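Local structure of Eps1p (Saccharomyces cerevisiae, 4TW5) at residues H181-Q184 against R185-I189. The protein belongs to the protein disulfide isomerase family and contains thioredoxin-like domains, each combining a central beta-sheet with flanking helices. Sequence-based numbering, arbitrary orientation.
Sequences HEFQ and RTWKI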
loop_
_atom_site.group_PDB
_atom_site.type_symbol
_atom_site.label_atom_id
_atom_site.label_comp_id
_atom_site.label_asym_id
_atom_site.label_seq_id
_atom_site.Cartn_x
_atom_site.Cartn_y
_atom_site.Cartn_z
ATOM N N HIS A 181 0.428 24.354 -2.487
ATOM C CA HIS A 181 0.030 25.564 -1.776
ATOM C C HIS A 181 -0.794 26.496 -2.655
ATOM O O HIS A 181 -1.805 27.037 -2.224
ATOM C CB HIS A 181 1.258 26.299 -1.255
ATOM C CG HIS A 181 0.937 27.580 -0.551
ATOM N ND1 HIS A 181 0.624 27.632 0.791
ATOM C CD2 HIS A 181 0.864 28.853 -1.006
ATOM C CE1 HIS A 181 0.385 28.884 1.133
ATOM N NE2 HIS A 181 0.522 29.644 0.061
ATOM N N GLU A 182 -0.349 26.701 -3.889
ATOM C CA GLU A 182 -1.122 27.472 -4.855
ATOM C C GLU A 182 -2.520 26.848 -5.001
ATOM O O GLU A 182 -3.539 27.541 -5.085
ATOM C CB GLU A 182 -0.435 27.509 -6.221
ATOM C CG GLU A 182 -1.060 28.485 -7.240
ATOM C CD GLU A 182 -0.386 28.437 -8.618
ATOM O OE1 GLU A 182 -0.007 27.335 -9.067
ATOM O OE2 GLU A 182 -0.213 29.499 -9.257
ATOM N N PHE A 183 -2.562 25.523 -5.066
ATOM C CA PHE A 183 -3.826 24.868 -5.342
ATOM C C PHE A 183 -4.764 24.900 -4.137
ATOM O O PHE A 183 -5.963 24.702 -4.312
ATOM C CB PHE A 183 -3.611 23.421 -5.807
ATOM C CG PHE A 183 -4.812 22.831 -6.523
ATOM C CD1 PHE A 183 -5.179 23.294 -7.771
ATOM C CD2 PHE A 183 -5.591 21.850 -5.927
ATOM C CE1 PHE A 183 -6.283 22.776 -8.420
ATOM C CE2 PHE A 183 -6.710 21.323 -6.581
ATOM C CZ PHE A 183 -7.048 21.786 -7.825
ATOM N N GLN A 184 -4.256 25.154 -2.925
ATOM C CA GLN A 184 -5.200 25.278 -1.807
ATOM C C GLN A 184 -6.097 26.497 -1.979
ATOM O O GLN A 184 -7.272 26.476 -1.614
ATOM C CB GLN A 184 -4.508 25.346 -0.468
ATOM C CG GLN A 184 -4.123 24.001 0.101
ATOM C CD GLN A 184 -3.475 24.156 1.473
ATOM O OE1 GLN A 184 -2.358 24.669 1.589
ATOM N NE2 GLN A 184 -4.164 23.699 2.510
ATOM N N ARG A 185 -5.537 27.561 -2.531
ATOM C CA ARG A 185 -6.309 28.753 -2.795
ATOM C C ARG A 185 -7.333 28.434 -3.867
ATOM O O ARG A 185 -8.516 28.754 -3.735
ATOM C CB ARG A 185 -5.403 29.899 -3.256
ATOM C CG ARG A 185 -6.170 31.168 -3.512
ATOM C CD ARG A 185 -5.269 32.329 -3.698
ATOM N NE ARG A 185 -5.816 33.462 -2.963
ATOM C CZ ARG A 185 -6.429 34.501 -3.509
ATOM N NH1 ARG A 185 -6.552 34.598 -4.824
ATOM N NH2 ARG A 185 -6.878 35.458 -2.731
ATOM N N THR A 186 -6.846 27.816 -4.939
ATOM C CA THR A 186 -7.667 27.415 -6.057
ATOM C C THR A 186 -8.781 26.473 -5.616
ATOM O O THR A 186 -9.932 26.657 -6.013
ATOM C CB THR A 186 -6.817 26.776 -7.141
ATOM O OG1 THR A 186 -5.822 27.717 -7.540
ATOM C CG2 THR A 186 -7.638 26.450 -8.342
ATOM N N TRP A 187 -8.459 25.491 -4.775
ATOM C CA TRP A 187 -9.462 24.530 -4.343
ATOM C C TRP A 187 -10.569 25.153 -3.488
ATOM O O TRP A 187 -11.749 24.805 -3.622
ATOM C CB TRP A 187 -8.815 23.379 -3.601
ATOM C CG TRP A 187 -9.792 22.316 -3.329
ATOM C CD1 TRP A 187 -10.271 21.940 -2.113
ATOM C CD2 TRP A 187 -10.478 21.514 -4.305
ATOM N NE1 TRP A 187 -11.188 20.937 -2.261
ATOM C CE2 TRP A 187 -11.365 20.673 -3.596
ATOM C CE3 TRP A 187 -10.445 21.445 -5.707
ATOM C CZ2 TRP A 187 -12.209 19.741 -4.233
ATOM C CZ3 TRP A 187 -11.299 20.500 -6.363
ATOM C CH2 TRP A 187 -12.152 19.656 -5.608
ATOM N N LYS A 188 -10.188 26.081 -2.623
ATOM C CA LYS A 188 -11.140 26.800 -1.808
ATOM C C LYS A 188 -12.093 27.632 -2.674
ATOM O O LYS A 188 -13.290 27.626 -2.460
ATOM C CB LYS A 188 -10.397 27.708 -0.826
ATOM C CG LYS A 188 -11.285 28.479 0.133
ATOM C CD LYS A 188 -10.413 29.097 1.194
ATOM C CE LYS A 188 -11.210 29.850 2.223
ATOM N NZ LYS A 188 -10.311 30.355 3.288
ATOM N N ILE A 189 -11.557 28.318 -3.675
ATOM C CA ILE A 189 -12.380 29.143 -4.546
ATOM C C ILE A 189 -13.368 28.237 -5.332
ATOM O O ILE A 189 -14.576 28.483 -5.339
ATOM C CB ILE A 189 -11.484 29.985 -5.506
ATOM C CG1 ILE A 189 -10.601 30.941 -4.710
ATOM C CG2 ILE A 189 -12.305 30.785 -6.485
ATOM C CD1 ILE A 189 -9.489 31.597 -5.528
#
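Glu182 opens the contact through its carbonyl oxygen, which receives two weak hydrogen bonds, from Arg185 N and Thr186 N, in the first turns of helix 180-196. This helix makes the crossover of the beta-alpha-beta unit between strands 155-160 and 200-205 of a thioredoxin-like fold. Glu182 is exposed, where a charged carboxylate is readily accommodated, and its OE1 is hydrogen-bonded to Tyr254 OH.

Phe183 suits the buried face, as a flat apolar ring can serve two neighbours in the next turn. With CG anti to the backbone N (chi1 -161°), the ring crosses Thr186 at about a right angle and slants against Trp187: CD1 lies 3.9 Å from Thr186 CB, and CE2 lies 3.8 Å from Trp187 CE3. Val235 of strand 234-238 touches both Phe183 and Trp187, while Thr186, small and branched, offers CG2 to the ring and turns OG1 to Ala256 O. Trp187 N donates to Phe183 O at 2.7 Å, tilted 27° from the carbonyl plane.

Gln184 is buried too, its amide NE2 satisfied by Ser168 O, and Lys188 carries NZ to a salt bridge with Asp169. Lys188 N reaches Gln184 O at 3.1 Å, 36° out of the carbonyl plane.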